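Extracellular PQQ-dependent sugar dehydrogenase (Coprinopsis cinerea, PDB 6JT6) probably oxidises sugars with a pyrroloquinoline quinone cofactor and passes the electrons on to its haem-binding b-type cytochrome domain. Local coordinates at residues G63-N68 / T88-P93; G142-S147 / Y162-A167. All blocks are in the same frame, centred on the assembly; numbering follows the deposited sequence.

Contact 1: G63-N68 / T88-P93. With HEM (protoporphyrin IX containing Fe), chain C.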
loop_
_atom_site.group_PDB
_atom_site.type_symbol
_atom_site.label_atom_id
_atom_site.label_comp_id
_atom_site.label_asym_id
_atom_site.label_seq_id
_atom_site.Cartn_x
_atom_site.Cartn_y
_atom_site.Cartn_z
ATOM N N GLY A 63 -6.484 0.646 10.235
ATOM C CA GLY A 63 -6.550 2.014 10.732
ATOM C C GLY A 63 -5.489 2.302 11.788
ATOM O O GLY A 63 -4.481 2.979 11.530
ATOM N N SER A 64 -5.731 1.777 12.991
ATOM C CA SER A 64 -4.795 1.920 14.084
ATOM C C SER A 64 -3.454 1.285 13.710
ATOM O O SER A 64 -3.401 0.210 13.046
ATOM C CB SER A 64 -5.385 1.253 15.353
ATOM O OG SER A 64 -4.362 1.110 16.311
ATOM N N MET A 65 -2.366 1.935 14.126
ATOM C CA MET A 65 -1.037 1.355 14.025
ATOM C C MET A 65 -0.932 0.045 14.818
ATOM O O MET A 65 -0.121 -0.846 14.484
ATOM C CB MET A 65 0.014 2.330 14.568
ATOM C CG MET A 65 1.447 1.826 14.381
ATOM S SD MET A 65 2.691 2.829 15.178
ATOM C CE MET A 65 3.980 1.570 15.149
ATOM N N ARG A 66 -1.767 -0.070 15.856
ATOM C CA ARG A 66 -1.692 -1.225 16.741
ATOM C C ARG A 66 -2.541 -2.409 16.294
ATOM O O ARG A 66 -3.772 -2.290 16.117
ATOM C CB ARG A 66 -2.031 -0.846 18.182
ATOM C CG ARG A 66 -1.049 0.139 18.818
ATOM C CD ARG A 66 -1.687 0.807 20.047
ATOM N NE ARG A 66 -3.006 1.356 19.691
ATOM C CZ ARG A 66 -4.190 0.839 20.040
ATOM N NH1 ARG A 66 -4.264 -0.251 20.818
ATOM N NH2 ARG A 66 -5.314 1.414 19.607
ATOM N N ASN A 67 -1.867 -3.553 16.131
ATOM C CA ASN A 67 -2.527 -4.843 15.915
ATOM C C ASN A 67 -3.280 -4.976 14.578
ATOM O O ASN A 67 -4.370 -5.555 14.487
ATOM C CB ASN A 67 -3.399 -5.203 17.147
ATOM C CG ASN A 67 -2.616 -5.064 18.444
ATOM O OD1 ASN A 67 -1.591 -5.735 18.628
ATOM N ND2 ASN A 67 -3.068 -4.186 19.325
ATOM N N ASN A 68 -2.664 -4.462 13.536
ATOM C CA ASN A 68 -3.196 -4.618 12.167
ATOM C C ASN A 68 -1.973 -4.737 11.259
ATOM O O ASN A 68 -0.939 -4.155 11.569
ATOM C CB ASN A 68 -4.057 -3.391 11.747
ATOM C CG ASN A 68 -5.313 -3.212 12.592
ATOM O OD1 ASN A 68 -6.244 -4.011 12.535
ATOM N ND2 ASN A 68 -5.366 -2.140 13.338
ATOM N N THR A 88 2.445 -4.127 18.458
ATOM C CA THR A 88 1.407 -4.254 19.507
ATOM C C THR A 88 1.202 -2.953 20.306
ATOM O O THR A 88 0.291 -2.873 21.138
ATOM C CB THR A 88 1.709 -5.415 20.462
ATOM O OG1 THR A 88 3.010 -5.215 21.018
ATOM C CG2 THR A 88 1.691 -6.761 19.714
ATOM N N ASP A 89 2.057 -1.955 20.069
ATOM C CA ASP A 89 1.930 -0.614 20.643
ATOM C C ASP A 89 2.587 0.404 19.709
ATOM O O ASP A 89 2.936 0.056 18.567
ATOM C CB ASP A 89 2.516 -0.534 22.061
ATOM C CG ASP A 89 2.051 0.734 22.823
ATOM O OD1 ASP A 89 0.874 1.118 22.728
ATOM O OD2 ASP A 89 2.874 1.378 23.488
ATOM N N TYR A 90 2.750 1.641 20.185
ATOM C CA TYR A 90 3.438 2.718 19.467
ATOM C C TYR A 90 4.938 2.561 19.553
ATOM O O TYR A 90 5.626 3.389 20.154
ATOM C CB TYR A 90 2.998 4.091 19.991
ATOM C CG TYR A 90 1.560 4.441 19.632
ATOM C CD1 TYR A 90 1.061 4.172 18.354
ATOM C CD2 TYR A 90 0.698 5.051 20.565
ATOM C CE1 TYR A 90 -0.232 4.478 17.998
ATOM C CE2 TYR A 90 -0.622 5.376 20.214
ATOM C CZ TYR A 90 -1.081 5.074 18.923
ATOM O OH TYR A 90 -2.384 5.363 18.523
ATOM N N ALA A 91 5.443 1.502 18.921
ATOM C CA ALA A 91 6.853 1.105 19.012
ATOM C C ALA A 91 7.315 0.578 17.645
ATOM O O ALA A 91 6.458 0.248 16.830
ATOM C CB ALA A 91 6.991 0.021 20.069
ATOM N N PRO A 92 8.656 0.489 17.385
ATOM C CA PRO A 92 9.094 -0.092 16.102
ATOM C C PRO A 92 8.383 -1.435 15.781
ATOM O O PRO A 92 8.426 -2.361 16.595
ATOM C CB PRO A 92 10.619 -0.286 16.298
ATOM C CG PRO A 92 11.005 0.767 17.297
ATOM C CD PRO A 92 9.802 1.023 18.165
ATOM N N PRO A 93 7.670 -1.517 14.635
ATOM C CA PRO A 93 6.998 -2.780 14.265
ATOM C C PRO A 93 7.979 -3.927 13.998
ATOM O O PRO A 93 9.125 -3.692 13.576
ATOM C CB PRO A 93 6.257 -2.410 12.965
ATOM C CG PRO A 93 6.014 -0.939 13.106
ATOM C CD PRO A 93 7.278 -0.421 13.730
HETATM C CHA HEM C . 0.641 6.470 14.767
HETATM C CHB HEM C . 4.964 5.380 16.719
HETATM C CHC HEM C . 6.247 3.060 12.668
HETATM C CHD HEM C . 1.604 3.420 11.107
HETATM C C1A HEM C . 1.725 6.418 15.625
HETATM C C2A HEM C . 1.815 7.129 16.849
HETATM C C3A HEM C . 3.045 6.823 17.384
HETATM C C4A HEM C . 3.711 5.926 16.503
HETATM C CMA HEM C . 3.616 7.340 18.695
HETATM C CAA HEM C . 0.762 8.045 17.454
HETATM C CBA HEM C . 0.501 9.317 16.628
HETATM C CGA HEM C . 1.730 10.117 16.285
HETATM O O1A HEM C . 2.147 10.219 15.100
HETATM O O2A HEM C . 2.351 10.701 17.199
HETATM C C1B HEM C . 5.704 4.670 15.779
HETATM C C2B HEM C . 7.075 4.293 15.981
HETATM C C3B HEM C . 7.462 3.669 14.811
HETATM C C4B HEM C . 6.278 3.672 13.920
HETATM C CMB HEM C . 7.919 4.581 17.239
HETATM C CAB HEM C . 8.759 3.050 14.418
HETATM C CBB HEM C . 9.944 3.528 14.778
HETATM C C1C HEM C . 5.060 2.871 11.908
HETATM C C2C HEM C . 4.984 2.165 10.686
HETATM C C3C HEM C . 3.662 2.253 10.229
HETATM C C4C HEM C . 2.929 3.057 11.181
HETATM C CMC HEM C . 6.155 1.423 10.068
HETATM C CAC HEM C . 3.111 1.616 9.000
HETATM C CBC HEM C . 3.842 1.502 7.870
HETATM C C1D HEM C . 1.022 4.359 11.971
HETATM C C2D HEM C . -0.366 4.835 11.789
HETATM C C3D HEM C . -0.647 5.658 12.806
HETATM C C4D HEM C . 0.586 5.678 13.622
HETATM C CMD HEM C . -1.328 4.493 10.681
HETATM C CAD HEM C . -1.937 6.448 13.022
HETATM C CBD HEM C . -3.066 5.669 13.672
HETATM C CGD HEM C . -2.744 5.477 15.129
HETATM O O1D HEM C . -2.594 4.336 15.645
HETATM O O2D HEM C . -2.589 6.489 15.826
HETATM N NA HEM C . 2.910 5.708 15.413
HETATM N NB HEM C . 5.282 4.289 14.566
HETATM N NC HEM C . 3.829 3.432 12.161
HETATM N ND HEM C . 1.553 4.869 13.116
HETATM FE FE HEM C . 3.335 4.585 13.824
HETATM O O HOH W 1 -3.624 3.215 17.716
HETATM O O HOH W 2 -2.217 -2.081 21.903
#

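Contact 2: G142-S147 / Y162-A167. With HEM (protoporphyrin IX containing Fe), chain C.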
loop_
_atom_site.group_PDB
_atom_site.type_symbol
_atom_site.label_atom_id
_atom_site.label_comp_id
_atom_site.label_asym_id
_atom_site.label_seq_id
_atom_site.Cartn_x
_atom_site.Cartn_y
_atom_site.Cartn_z
ATOM N N GLY A 142 -5.052 3.179 7.839
ATOM C CA GLY A 142 -4.042 4.117 8.287
ATOM C C GLY A 142 -3.102 4.438 7.139
ATOM O O GLY A 142 -3.011 3.679 6.134
ATOM N N TRP A 143 -2.469 5.607 7.231
ATOM C CA TRP A 143 -1.393 5.975 6.292
ATOM C C TRP A 143 -0.221 6.471 7.139
ATOM O O TRP A 143 -0.435 7.046 8.215
ATOM C CB TRP A 143 -1.866 7.048 5.264
ATOM C CG TRP A 143 -2.384 8.313 5.838
ATOM C CD1 TRP A 143 -3.704 8.618 6.174
ATOM C CD2 TRP A 143 -1.611 9.464 6.195
ATOM N NE1 TRP A 143 -3.776 9.889 6.681
ATOM C CE2 TRP A 143 -2.518 10.437 6.714
ATOM C CE3 TRP A 143 -0.240 9.790 6.091
ATOM C CZ2 TRP A 143 -2.094 11.722 7.135
ATOM C CZ3 TRP A 143 0.185 11.070 6.528
ATOM C CH2 TRP A 143 -0.751 12.006 7.067
ATOM N N ALA A 144 1.000 6.254 6.668
ATOM C CA ALA A 144 2.192 6.690 7.395
ATOM C C ALA A 144 3.286 7.031 6.389
ATOM O O ALA A 144 3.354 6.429 5.296
ATOM C CB ALA A 144 2.668 5.621 8.407
ATOM N N PHE A 145 4.150 7.978 6.754
ATOM C CA PHE A 145 5.049 8.554 5.785
ATOM C C PHE A 145 6.256 9.092 6.497
ATOM O O PHE A 145 6.113 9.805 7.497
ATOM C CB PHE A 145 4.274 9.663 5.075
ATOM C CG PHE A 145 5.013 10.365 3.972
ATOM C CD1 PHE A 145 5.073 9.831 2.685
ATOM C CD2 PHE A 145 5.568 11.642 4.205
ATOM C CE1 PHE A 145 5.720 10.535 1.651
ATOM C CE2 PHE A 145 6.194 12.342 3.175
ATOM C CZ PHE A 145 6.280 11.782 1.899
ATOM N N HIS A 146 7.447 8.752 5.995
ATOM C CA HIS A 146 8.654 9.467 6.416
ATOM C C HIS A 146 9.105 10.359 5.275
ATOM O O HIS A 146 9.477 9.879 4.194
ATOM C CB HIS A 146 9.771 8.521 6.777
ATOM C CG HIS A 146 10.744 9.124 7.724
ATOM N ND1 HIS A 146 11.519 10.215 7.399
ATOM C CD2 HIS A 146 11.008 8.845 9.020
ATOM C CE1 HIS A 146 12.267 10.539 8.440
ATOM N NE2 HIS A 146 11.962 9.734 9.442
ATOM N N SER A 147 9.065 11.659 5.506
ATOM C CA SER A 147 9.322 12.645 4.445
ATOM C C SER A 147 10.745 12.686 3.911
ATOM O O SER A 147 10.987 13.275 2.849
ATOM C CB SER A 147 8.896 14.048 4.938
ATOM O OG SER A 147 9.796 14.515 5.936
ATOM N N TYR A 162 13.012 4.538 10.900
ATOM C CA TYR A 162 12.640 5.612 11.825
ATOM C C TYR A 162 11.136 5.816 11.761
ATOM O O TYR A 162 10.516 5.632 10.701
ATOM C CB TYR A 162 13.358 6.910 11.437
ATOM C CG TYR A 162 14.865 6.808 11.647
ATOM C CD1 TYR A 162 15.410 6.811 12.949
ATOM C CD2 TYR A 162 15.735 6.669 10.559
ATOM C CE1 TYR A 162 16.777 6.689 13.162
ATOM C CE2 TYR A 162 17.123 6.563 10.758
ATOM C CZ TYR A 162 17.627 6.566 12.061
ATOM O OH TYR A 162 18.992 6.452 12.265
ATOM N N ARG A 163 10.571 6.177 12.911
ATOM C CA ARG A 163 9.199 6.635 13.036
ATOM C C ARG A 163 8.832 7.637 11.939
ATOM O O ARG A 163 9.599 8.542 11.635
ATOM C CB ARG A 163 9.024 7.281 14.424
ATOM C CG ARG A 163 7.577 7.456 14.832
ATOM C CD ARG A 163 7.435 8.477 15.954
ATOM N NE ARG A 163 6.906 9.698 15.357
ATOM C CZ ARG A 163 5.618 10.051 15.360
ATOM N NH1 ARG A 163 5.243 11.176 14.758
ATOM N NH2 ARG A 163 4.707 9.302 15.976
ATOM N N HIS A 164 7.645 7.451 11.363
ATOM C CA HIS A 164 7.052 8.351 10.363
ATOM C C HIS A 164 7.080 9.800 10.838
ATOM O O HIS A 164 6.940 10.070 12.024
ATOM C CB HIS A 164 5.593 7.953 10.094
ATOM C CG HIS A 164 4.891 7.395 11.296
ATOM N ND1 HIS A 164 4.367 8.201 12.281
ATOM C CD2 HIS A 164 4.633 6.120 11.677
ATOM C CE1 HIS A 164 3.823 7.448 13.224
ATOM N NE2 HIS A 164 3.955 6.171 12.883
ATOM N N SER A 165 7.274 10.724 9.919
ATOM C CA SER A 165 7.083 12.123 10.215
ATOM C C SER A 165 5.589 12.470 10.245
ATOM O O SER A 165 5.183 13.435 10.916
ATOM C CB SER A 165 7.816 12.975 9.173
ATOM O OG SER A 165 7.388 12.631 7.870
ATOM N N HIS A 166 4.777 11.691 9.522
ATOM C CA HIS A 166 3.346 11.971 9.370
ATOM C C HIS A 166 2.604 10.665 9.413
ATOM O O HIS A 166 3.033 9.683 8.786
ATOM C CB HIS A 166 3.024 12.635 8.015
ATOM C CG HIS A 166 3.773 13.908 7.740
ATOM N ND1 HIS A 166 5.084 13.920 7.321
ATOM C CD2 HIS A 166 3.380 15.207 7.787
ATOM C CE1 HIS A 166 5.482 15.171 7.149
ATOM N NE2 HIS A 166 4.459 15.971 7.411
ATOM N N ALA A 167 1.472 10.652 10.113
ATOM C CA ALA A 167 0.572 9.485 10.074
ATOM C C ALA A 167 -0.831 9.879 10.546
ATOM O O ALA A 167 -0.968 10.724 11.427
ATOM C CB ALA A 167 1.126 8.329 10.928
HETATM C CHA HEM C . 0.641 6.470 14.767
HETATM C CHB HEM C . 4.964 5.380 16.719
HETATM C CHC HEM C . 6.247 3.060 12.668
HETATM C CHD HEM C . 1.604 3.420 11.107
HETATM C C1A HEM C . 1.725 6.418 15.625
HETATM C C2A HEM C . 1.815 7.129 16.849
HETATM C C3A HEM C . 3.045 6.823 17.384
HETATM C C4A HEM C . 3.711 5.926 16.503
HETATM C CMA HEM C . 3.616 7.340 18.695
HETATM C CAA HEM C . 0.762 8.045 17.454
HETATM C CBA HEM C . 0.501 9.317 16.628
HETATM C CGA HEM C . 1.730 10.117 16.285
HETATM O O1A HEM C . 2.147 10.219 15.100
HETATM O O2A HEM C . 2.351 10.701 17.199
HETATM C C1B HEM C . 5.704 4.670 15.779
HETATM C C2B HEM C . 7.075 4.293 15.981
HETATM C C3B HEM C . 7.462 3.669 14.811
HETATM C C4B HEM C . 6.278 3.672 13.920
HETATM C CMB HEM C . 7.919 4.581 17.239
HETATM C CAB HEM C . 8.759 3.050 14.418
HETATM C CBB HEM C . 9.944 3.528 14.778
HETATM C C1C HEM C . 5.060 2.871 11.908
HETATM C C2C HEM C . 4.984 2.165 10.686
HETATM C C3C HEM C . 3.662 2.253 10.229
HETATM C C4C HEM C . 2.929 3.057 11.181
HETATM C CMC HEM C . 6.155 1.423 10.068
HETATM C CAC HEM C . 3.111 1.616 9.000
HETATM C CBC HEM C . 3.842 1.502 7.870
HETATM C C1D HEM C . 1.022 4.359 11.971
HETATM C C2D HEM C . -0.366 4.835 11.789
HETATM C C3D HEM C . -0.647 5.658 12.806
HETATM C C4D HEM C . 0.586 5.678 13.622
HETATM C CMD HEM C . -1.328 4.493 10.681
HETATM C CAD HEM C . -1.937 6.448 13.022
HETATM C CBD HEM C . -3.066 5.669 13.672
HETATM C CGD HEM C . -2.744 5.477 15.129
HETATM O O1D HEM C . -2.594 4.336 15.645
HETATM O O2D HEM C . -2.589 6.489 15.826
HETATM N NA HEM C . 2.910 5.708 15.413
HETATM N NB HEM C . 5.282 4.289 14.566
HETATM N NC HEM C . 3.829 3.432 12.161
HETATM N ND HEM C . 1.553 4.869 13.116
HETATM FE FE HEM C . 3.335 4.585 13.824
#

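Contact 1: G63-N68 / T88-P93
Two surface loops meet here on the methionine side of the haem: the 63-68 loop, which links strand 56-60 to strand 70-76, and the 88-93 loop, which links strand 79-86 to strand 94-95. Met65 carries the contact. Its CG lies anti to the backbone N (chi1 -175°) and the chain runs on extended, which puts SD 2.3 Å from HEM FE. Beyond the sulfur, CE reaches across to the 88-93 loop, 3.3 Å from Ala91 O and 3.8 Å from Pro93 CG. Tyr90, at the centre of an inverse gamma turn, presents its ring edge to the same sulfur in a Met-aromatic contact, SD lying 87° off the ring normal. One face of that ring rests on the porphyrin, 3.4 Å from HEM C2A to the ring plane, and Arg66 CD lies over the opposite face. Met65 with His164 makes a Met/His-ligated b-type haem, as in the cytochrome domain of cellobiose dehydrogenase, and here the ligand's own backbone is held too: Met65 N donates a nearly straight bond to propionate HEM O1D, 2.9 Å long. Water 1 gathers Ser64 OG, Arg66 NE, Tyr90 OH and that same O1D, so both loops share one propionate. Ser64 OG also accepts from Arg66 N, closing an ST turn. Farther out, water 2 donates to Thr88 O at 2.7 Å and accepts from Arg66 NH1, while Asn67 OD1 lies against Thr88 CA.

Contact 2: G142-S147 / Y162-A167
The end of strand 138-146 pairs antiparallel with the start of strand 166-173, Ala144 facing Ala167 as a non-hydrogen-bonded pair and Phe145 facing His166 as a hydrogen-bonded one, with Ser165 and His166 together opposite Phe145 in a classic beta bulge. Phe145 N donates to His166 O, nearly along the C=O axis, and His166 N returns a bond to Phe145 O of 3.1 Å. Ser165 N adds a weak bond to that carbonyl. Ser147 N donates to Ser165 OG, which is also hydrogen-bonded to His166 ND1, 2.7 Å away. Just before the bulge, His164 turns its ring to the haem, NE2 binding HEM FE at 1.9 Å. The CB atoms of Ala144 and Ala167, 4.0 Å apart, line the haem side of the pair, and Ala167 CB sits 3.5 Å above one face of the His164 ring. Over the opposite face comes Arg163 CG. The Arg163 chain then bends at chi3 so that its guanidinium lies over His164 ND1 and NH2 reaches HEM O1A, 2.9 Å away; NH1 adds a weak bond. An alanine at Arg163 would lose both propionate bonds and the cover over His164, and would probably leave the axial imidazole and the propionate less firmly held. Trp143 turns one ring face to Ala167 and its CZ3 to His166 CB, 3.6 Å away. The Trp143 ring also meets those of Phe19 and Trp28, while strand 56-60 flanks strand 138-146 on its other edge and 166-173 ends the sheet.

Contacts 1 and 2 close on the haem from opposite faces and complete its six-coordinate iron: Met65 SD of 63-68 and His164 NE2 of 162-167 stand 4.2 Å apart across the metal. The centres of the two contacts are 13 Å apart, and contact 1 closes along the chain before contact 2 opens. Their characters differ, for contact 1 joins irregular loops while contact 2 pairs two neighbouring strands and brings its haem ligand from the loop that leads into one of them. The two propionates are divided between the contacts: HEM O1D is bonded by contact 1, HEM O1A by contact 2. With both axial sites occupied by protein, the haem is consistent with an electron-transfer role.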